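Local coordinates for protein probable tautomerase/dehalogenase AU4130 (Aspergillus fumigatus Af293, PDB 3C6V) that is of uncharacterised function but, as a trimeric member of the tautomerase superfamily, is probably a tautomerase or dehalogenase, at residues Thr33-Ile46 with Ala109-Asp121. Residues are numbered along the deposited sequence; the frame is centred on the assembly and turned at random.
Sequences TLTPEEKSHLAQQI and AFLTPMFEPKGID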
ATOM      1  N   THR B  33     -18.541   8.751   8.259  1.00 12.10           N
ATOM      2  CA  THR B  33     -17.451   9.183   9.114  1.00 11.42           C
ATOM      3  C   THR B  33     -16.838  10.507   8.679  1.00 12.06           C
ATOM      4  O   THR B  33     -16.557  11.388   9.526  1.00 12.70           O
ATOM      5  CB  THR B  33     -16.414   8.036   9.282  1.00 10.59           C
ATOM      6  OG1 THR B  33     -17.078   6.964   9.976  1.00 12.59           O
ATOM      7  CG2 THR B  33     -15.172   8.479  10.069  1.00 10.12           C
ATOM      8  N   LEU B  34     -16.594  10.621   7.374  1.00 12.47           N
ATOM      9  CA  LEU B  34     -16.185  11.874   6.741  1.00 12.87           C
ATOM     10  C   LEU B  34     -17.218  12.203   5.668  1.00 13.17           C
ATOM     11  O   LEU B  34     -17.583  11.352   4.854  1.00 13.93           O
ATOM     12  CB  LEU B  34     -14.817  11.711   6.049  1.00 13.44           C
ATOM     13  CG  LEU B  34     -13.661  11.317   6.984  1.00 13.79           C
ATOM     14  CD1 LEU B  34     -12.353  11.029   6.169  1.00 14.78           C
ATOM     15  CD2 LEU B  34     -13.482  12.386   8.035  1.00 13.74           C
ATOM     16  N   THR B  35     -17.644  13.448   5.620  1.00 13.45           N
ATOM     17  CA  THR B  35     -18.592  13.838   4.582  1.00 14.96           C
ATOM     18  C   THR B  35     -17.813  14.138   3.297  1.00 14.03           C
ATOM     19  O   THR B  35     -16.594  14.323   3.337  1.00 13.94           O
ATOM     20  CB  THR B  35     -19.380  15.091   4.978  1.00 15.23           C
ATOM     21  OG1 THR B  35     -18.451  16.173   5.092  1.00 14.91           O
ATOM     22  CG2 THR B  35     -20.088  14.868   6.318  1.00 15.63           C
ATOM     23  N   PRO B  36     -18.503  14.175   2.150  1.00 14.56           N
ATOM     24  CA  PRO B  36     -17.782  14.530   0.940  1.00 14.36           C
ATOM     25  C   PRO B  36     -17.054  15.891   1.045  1.00 14.44           C
ATOM     26  O   PRO B  36     -15.953  16.055   0.526  1.00 14.98           O
ATOM     27  CB  PRO B  36     -18.886  14.537  -0.136  1.00 15.03           C
ATOM     28  CG  PRO B  36     -19.919  13.555   0.374  1.00 15.47           C
ATOM     29  CD  PRO B  36     -19.910  13.786   1.879  1.00 14.78           C
ATOM     30  N   GLU B  37     -17.669  16.847   1.731  1.00 13.89           N
ATOM     31  CA  GLU B  37     -17.065  18.152   1.941  1.00 14.25           C
ATOM     32  C   GLU B  37     -15.779  18.066   2.769  1.00 12.81           C
ATOM     33  O   GLU B  37     -14.777  18.714   2.477  1.00 12.12           O
ATOM     34  CB  GLU B  37     -18.062  19.076   2.621  1.00 14.48           C
ATOM     35  CG  GLU B  37     -19.279  19.383   1.769  1.00 20.55           C
ATOM     36  CD  GLU B  37     -20.252  18.192   1.515  1.00 24.52           C
ATOM     37  OE1 GLU B  37     -20.451  17.280   2.374  1.00 16.88           O
ATOM     38  OE2 GLU B  37     -20.840  18.201   0.401  1.00 30.58           O
ATOM     39  N   GLU B  38     -15.816  17.253   3.801  1.00 12.33           N
ATOM     40  CA  GLU B  38     -14.628  17.048   4.628  1.00 11.79           C
ATOM     41  C   GLU B  38     -13.492  16.371   3.863  1.00 11.38           C
ATOM     42  O   GLU B  38     -12.323  16.748   4.030  1.00 11.52           O
ATOM     43  CB  GLU B  38     -15.005  16.223   5.855  1.00 12.35           C
ATOM     44  CG  GLU B  38     -15.764  17.055   6.873  1.00 15.18           C
ATOM     45  CD  GLU B  38     -16.484  16.223   7.945  1.00 19.73           C
ATOM     46  OE1 GLU B  38     -16.672  15.001   7.800  1.00 17.46           O
ATOM     47  OE2 GLU B  38     -16.890  16.837   8.945  1.00 23.13           O
ATOM     48  N   LYS B  39     -13.804  15.358   3.059  1.00 11.24           N
ATOM     49  CA  LYS B  39     -12.765  14.698   2.222  1.00 10.77           C
ATOM     50  C   LYS B  39     -12.056  15.743   1.345  1.00 10.89           C
ATOM     51  O   LYS B  39     -10.825  15.768   1.230  1.00 10.73           O
ATOM     52  CB  LYS B  39     -13.400  13.621   1.334  1.00 11.21           C
ATOM     53  CG  LYS B  39     -13.967  12.448   2.120  1.00 11.23           C
ATOM     54  CD  LYS B  39     -14.695  11.458   1.206  1.00 13.24           C
ATOM     55  CE  LYS B  39     -15.583  10.524   2.010  1.00 12.23           C
ATOM     56  NZ  LYS B  39     -16.368   9.681   1.045  1.00 11.41           N
ATOM     57  N   SER B  40     -12.842  16.622   0.732  1.00 11.59           N
ATOM     58  CA  SER B  40     -12.313  17.617  -0.187  1.00 12.11           C
ATOM     59  C   SER B  40     -11.456  18.635   0.552  1.00 12.10           C
ATOM     60  O   SER B  40     -10.354  19.013   0.093  1.00 11.40           O
ATOM     61  CB  SER B  40     -13.468  18.326  -0.899  1.00 13.30           C
ATOM     62  OG  SER B  40     -12.957  19.419  -1.626  1.00 16.57           O
ATOM     63  N   HIS B  41     -11.946  19.061   1.719  1.00 12.11           N
ATOM     64  CA  HIS B  41     -11.192  20.013   2.532  1.00 13.30           C
ATOM     65  C   HIS B  41      -9.863  19.403   3.023  1.00 12.55           C
ATOM     66  O   HIS B  41      -8.809  20.064   2.968  1.00 12.10           O
ATOM     67  CB  HIS B  41     -12.047  20.538   3.700  1.00 13.44           C
ATOM     68  CG  HIS B  41     -11.377  21.624   4.495  1.00 17.87           C
ATOM     69  ND1 HIS B  41     -11.058  21.480   5.830  1.00 22.08           N
ATOM     70  CD2 HIS B  41     -10.943  22.857   4.136  1.00 20.59           C
ATOM     71  CE1 HIS B  41     -10.458  22.578   6.260  1.00 18.59           C
ATOM     72  NE2 HIS B  41     -10.382  23.431   5.254  1.00 23.58           N
ATOM     73  N   LEU B  42      -9.898  18.140   3.474  1.00 12.51           N
ATOM     74  CA  LEU B  42      -8.663  17.465   3.867  1.00 13.07           C
ATOM     75  C   LEU B  42      -7.647  17.387   2.715  1.00 12.37           C
ATOM     76  O   LEU B  42      -6.448  17.670   2.902  1.00 10.59           O
ATOM     77  CB  LEU B  42      -8.980  16.062   4.435  1.00 13.47           C
ATOM     78  CG  LEU B  42      -7.832  15.269   5.091  1.00 16.36           C
ATOM     79  CD1 LEU B  42      -7.172  16.103   6.188  1.00 16.73           C
ATOM     80  CD2 LEU B  42      -8.399  13.984   5.672  1.00 17.21           C
ATOM     81  N   ALA B  43      -8.137  17.029   1.516  1.00 11.07           N
ATOM     82  CA  ALA B  43      -7.260  16.891   0.374  1.00 11.58           C
ATOM     83  C   ALA B  43      -6.581  18.234   0.063  1.00 11.23           C
ATOM     84  O   ALA B  43      -5.391  18.280  -0.278  1.00 12.22           O
ATOM     85  CB  ALA B  43      -8.032  16.356  -0.825  1.00 11.47           C
ATOM     86  N   GLN B  44      -7.329  19.321   0.206  1.00 11.37           N
ATOM     87  CA  GLN B  44      -6.770  20.669  -0.028  1.00 12.29           C
ATOM     88  C   GLN B  44      -5.733  21.054   1.023  1.00 11.27           C
ATOM     89  O   GLN B  44      -4.681  21.624   0.708  1.00 12.02           O
ATOM     90  CB  GLN B  44      -7.874  21.719  -0.053  1.00 13.14           C
ATOM     91  CG  GLN B  44      -8.725  21.674  -1.290  1.00 19.13           C
ATOM     92  CD  GLN B  44      -9.776  22.761  -1.236  1.00 26.99           C
ATOM     93  OE1 GLN B  44      -9.459  23.922  -0.963  1.00 30.50           O
ATOM     94  NE2 GLN B  44     -11.020  22.399  -1.481  1.00 29.81           N
ATOM     95  N   GLN B  45      -6.010  20.729   2.279  1.00 10.50           N
ATOM     96  CA  GLN B  45      -5.038  20.950   3.346  1.00 11.28           C
ATOM     97  C   GLN B  45      -3.727  20.171   3.144  1.00 11.32           C
ATOM     98  O   GLN B  45      -2.619  20.714   3.327  1.00 10.09           O
ATOM     99  CB  GLN B  45      -5.691  20.602   4.667  1.00 11.36           C
ATOM    100  CG  GLN B  45      -6.788  21.617   5.012  1.00 15.78           C
ATOM    101  CD  GLN B  45      -7.312  21.469   6.411  1.00 19.19           C
ATOM    102  OE1 GLN B  45      -7.127  22.350   7.268  1.00 25.94           O
ATOM    103  NE2 GLN B  45      -7.983  20.384   6.659  1.00 18.36           N
ATOM    104  N   ILE B  46      -3.866  18.891   2.793  1.00 10.90           N
ATOM    105  CA  ILE B  46      -2.701  18.035   2.530  1.00 10.52           C
ATOM    106  C   ILE B  46      -1.904  18.646   1.361  1.00 11.28           C
ATOM    107  O   ILE B  46      -0.676  18.733   1.408  1.00 10.91           O
ATOM    108  CB  ILE B  46      -3.139  16.570   2.212  1.00 10.75           C
ATOM    109  CG1 ILE B  46      -3.792  15.914   3.443  1.00 10.03           C
ATOM    110  CG2 ILE B  46      -1.910  15.726   1.679  1.00 10.15           C
ATOM    111  CD1 ILE B  46      -4.686  14.695   3.041  1.00 11.16           C
ATOM    112  N   ALA B 109      -1.394  19.369  12.469  1.00 13.02           N
ATOM    113  CA  ALA B 109      -2.120  20.647  12.510  1.00 13.81           C
ATOM    114  C   ALA B 109      -3.434  20.641  11.722  1.00 14.00           C
ATOM    115  O   ALA B 109      -4.304  21.459  12.001  1.00 13.40           O
ATOM    116  CB  ALA B 109      -1.237  21.801  12.074  1.00 14.23           C
ATOM    117  N   PHE B 110      -3.562  19.772  10.719  1.00 13.36           N
ATOM    118  CA  PHE B 110      -4.865  19.624  10.049  1.00 13.32           C
ATOM    119  C   PHE B 110      -5.623  18.334  10.376  1.00 12.77           C
ATOM    120  O   PHE B 110      -6.866  18.316  10.395  1.00 13.34           O
ATOM    121  CB  PHE B 110      -4.809  19.875   8.517  1.00 13.74           C
ATOM    122  CG  PHE B 110      -3.875  18.981   7.759  1.00 12.53           C
ATOM    123  CD1 PHE B 110      -4.231  17.673   7.426  1.00 10.68           C
ATOM    124  CD2 PHE B 110      -2.663  19.493   7.272  1.00 13.33           C
ATOM    125  CE1 PHE B 110      -3.354  16.834   6.685  1.00 11.14           C
ATOM    126  CE2 PHE B 110      -1.795  18.702   6.519  1.00 12.80           C
ATOM    127  CZ  PHE B 110      -2.115  17.356   6.229  1.00  9.89           C
ATOM    128  N   LEU B 111      -4.908  17.252  10.642  1.00 11.46           N
ATOM    129  CA  LEU B 111      -5.607  15.992  10.920  1.00 10.52           C
ATOM    130  C   LEU B 111      -6.302  16.042  12.280  1.00 10.78           C
ATOM    131  O   LEU B 111      -7.463  15.654  12.402  1.00 10.14           O
ATOM    132  CB  LEU B 111      -4.616  14.824  10.908  1.00  9.42           C
ATOM    133  CG  LEU B 111      -3.977  14.558   9.547  1.00 10.00           C
ATOM    134  CD1 LEU B 111      -2.866  13.505   9.729  1.00 12.73           C
ATOM    135  CD2 LEU B 111      -5.095  14.067   8.606  1.00 12.31           C
ATOM    136  N   THR B 112      -5.582  16.513  13.287  1.00 10.10           N
ATOM    137  CA  THR B 112      -6.113  16.523  14.670  1.00 11.82           C
ATOM    138  C   THR B 112      -7.383  17.374  14.773  1.00 13.14           C
ATOM    139  O   THR B 112      -8.402  16.869  15.260  1.00 12.64           O
ATOM    140  CB  THR B 112      -5.038  16.876  15.743  1.00 11.11           C
ATOM    141  OG1 THR B 112      -3.993  15.884  15.720  1.00 12.06           O
ATOM    142  CG2 THR B 112      -5.657  16.892  17.150  1.00 13.39           C
ATOM    143  N   PRO B 113      -7.361  18.652  14.286  1.00 14.52           N
ATOM    144  CA  PRO B 113      -8.602  19.445  14.390  1.00 15.35           C
ATOM    145  C   PRO B 113      -9.771  18.904  13.604  1.00 15.64           C
ATOM    146  O   PRO B 113     -10.922  19.227  13.945  1.00 15.11           O
ATOM    147  CB  PRO B 113      -8.216  20.841  13.819  1.00 15.74           C
ATOM    148  CG  PRO B 113      -6.722  20.851  13.806  1.00 16.05           C
ATOM    149  CD  PRO B 113      -6.246  19.444  13.720  1.00 14.28           C
HETATM  150  N   MSE B 114      -9.529  18.115  12.556  1.00 14.90           N
HETATM  151  CA  MSE B 114     -10.675  17.548  11.869  1.00 15.20           C
HETATM  152  C   MSE B 114     -11.277  16.353  12.611  1.00 15.10           C
HETATM  153  O   MSE B 114     -12.511  16.245  12.724  1.00 15.20           O
HETATM  154  CB  MSE B 114     -10.368  17.151  10.420  1.00 15.31           C
HETATM  155  CG  MSE B 114     -11.672  16.779   9.637  1.00 20.83           C
HETATM  156 SE   MSE B 114     -11.205  16.290   7.848  0.75 31.30          SE
HETATM  157  CE  MSE B 114     -11.271  18.108   7.100  1.00 26.69           C
ATOM    158  N   PHE B 115     -10.410  15.485  13.120  1.00 13.08           N
ATOM    159  CA  PHE B 115     -10.825  14.181  13.649  1.00 13.28           C
ATOM    160  C   PHE B 115     -11.233  14.227  15.119  1.00 12.70           C
ATOM    161  O   PHE B 115     -12.206  13.596  15.521  1.00 13.04           O
ATOM    162  CB  PHE B 115      -9.698  13.172  13.480  1.00 12.53           C
ATOM    163  CG  PHE B 115      -9.330  12.894  12.042  1.00 13.19           C
ATOM    164  CD1 PHE B 115      -8.047  12.464  11.727  1.00 12.40           C
ATOM    165  CD2 PHE B 115     -10.243  13.101  10.995  1.00 13.52           C
ATOM    166  CE1 PHE B 115      -7.683  12.182  10.389  1.00 13.02           C
ATOM    167  CE2 PHE B 115      -9.881  12.839   9.661  1.00 12.51           C
ATOM    168  CZ  PHE B 115      -8.593  12.366   9.364  1.00 11.43           C
ATOM    169  N   GLU B 116     -10.477  14.962  15.916  1.00 12.61           N
ATOM    170  CA  GLU B 116     -10.714  14.974  17.365  1.00 14.79           C
ATOM    171  C   GLU B 116     -12.165  15.390  17.747  1.00 14.59           C
ATOM    172  O   GLU B 116     -12.817  14.657  18.501  1.00 14.99           O
ATOM    173  CB  GLU B 116      -9.655  15.827  18.060  1.00 15.73           C
ATOM    174  CG  GLU B 116      -9.566  15.674  19.588  1.00 22.16           C
ATOM    175  CD  GLU B 116      -8.157  16.023  20.057  1.00 31.19           C
ATOM    176  OE1 GLU B 116      -7.885  17.237  20.224  1.00 33.95           O
ATOM    177  OE2 GLU B 116      -7.302  15.095  20.183  1.00 34.50           O
ATOM    178  N   PRO B 117     -12.687  16.527  17.219  1.00 14.58           N
ATOM    179  CA  PRO B 117     -14.093  16.867  17.578  1.00 14.76           C
ATOM    180  C   PRO B 117     -15.179  15.883  17.055  1.00 13.97           C
ATOM    181  O   PRO B 117     -16.322  15.951  17.491  1.00 13.37           O
ATOM    182  CB  PRO B 117     -14.312  18.267  16.985  1.00 15.12           C
ATOM    183  CG  PRO B 117     -13.175  18.523  16.087  1.00 16.28           C
ATOM    184  CD  PRO B 117     -12.070  17.547  16.353  1.00 14.80           C
ATOM    185  N   LYS B 118     -14.812  14.988  16.138  1.00 12.72           N
ATOM    186  CA  LYS B 118     -15.746  13.980  15.639  1.00 12.95           C
ATOM    187  C   LYS B 118     -15.626  12.689  16.444  1.00 12.33           C
ATOM    188  O   LYS B 118     -16.295  11.714  16.128  1.00 12.57           O
ATOM    189  CB  LYS B 118     -15.500  13.678  14.138  1.00 12.42           C
ATOM    190  CG  LYS B 118     -15.699  14.905  13.261  1.00 14.69           C
ATOM    191  CD  LYS B 118     -15.405  14.604  11.783  1.00 20.82           C
ATOM    192  CE  LYS B 118     -16.525  15.185  10.988  1.00 27.29           C
ATOM    193  NZ  LYS B 118     -17.517  14.172  10.490  1.00 26.60           N
ATOM    194  N   GLY B 119     -14.742  12.662  17.450  1.00 11.66           N
ATOM    195  CA  GLY B 119     -14.488  11.410  18.198  1.00 11.43           C
ATOM    196  C   GLY B 119     -13.877  10.293  17.346  1.00 11.51           C
ATOM    197  O   GLY B 119     -13.934   9.106  17.722  1.00 11.32           O
ATOM    198  N   ILE B 120     -13.267  10.655  16.210  1.00  9.59           N
ATOM    199  CA  ILE B 120     -12.596   9.665  15.322  1.00  9.39           C
ATOM    200  C   ILE B 120     -11.316   9.120  15.954  1.00  9.72           C
ATOM    201  O   ILE B 120     -10.564   9.881  16.632  1.00  9.78           O
ATOM    202  CB  ILE B 120     -12.292  10.304  13.956  1.00  9.12           C
ATOM    203  CG1 ILE B 120     -13.612  10.491  13.190  1.00  9.18           C
ATOM    204  CG2 ILE B 120     -11.244   9.471  13.137  1.00  8.79           C
ATOM    205  CD1 ILE B 120     -13.470  11.404  11.883  1.00  8.74           C
ATOM    206  N   ASP B 121     -11.085   7.806  15.806  1.00  9.17           N
ATOM    207  CA  ASP B 121      -9.765   7.238  16.093  1.00  9.16           C
ATOM    208  C   ASP B 121      -9.033   7.147  14.772  1.00 10.00           C
ATOM    209  O   ASP B 121      -9.556   6.591  13.804  1.00  9.45           O
ATOM    210  CB  ASP B 121      -9.844   5.836  16.754  1.00  8.53           C
ATOM    211  CG  ASP B 121     -10.396   5.897  18.169  1.00 12.34           C
ATOM    212  OD1 ASP B 121     -10.174   6.907  18.881  1.00 11.64           O
ATOM    213  OD2 ASP B 121     -11.055   4.934  18.578  1.00 14.78           O
TER
HETATM  214  O   HOH W   1      -8.517  20.178   9.295  1.00 18.76           O
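Met114, a selenomethionine in this crystal, swings CG anti to its backbone N (chi1 -170°), runs on extended and then bends at SE, which lays CE across helix 36-46, 3.5 Å from Glu38 O and at the edge of the His41 ring. This long, unbranched chain enters as a knob among Glu38, His41, Leu42 and Gln45. Leu42, itself a knob among Phe110, Leu111, Met114 and Phe115, is branched and offers a methyl to each of two rings: CD1 lies 3.6 Å from Phe110 CD1, CD2 near Phe115 CZ. Phe110 holds CG between its backbone N and carbonyl carbon (chi1 59°); Gln45 CB lies over one ring face in a CH-pi contact and Ile46 CG1 packs on CE1. The helices run nearly antiparallel, at 161°, on one face of the four-stranded sheet, as in the tautomerase fold. At the polar margin, water 1 links Gln45 NE2 to Phe110 O. Long Lys118 donates from NZ to Thr33 O and, in a salt bridge, to the syn lone pair of Glu38 OE1 (2.9 Å). Glu38 also suits the capping box: OE1 accepts from Thr35 N, and Glu38 N donates to Thr35 OG1. Gly119, with positive phi, is the C-prime residue of a Schellman motif, after which Ile120 sets CD1 against Thr33 CG2.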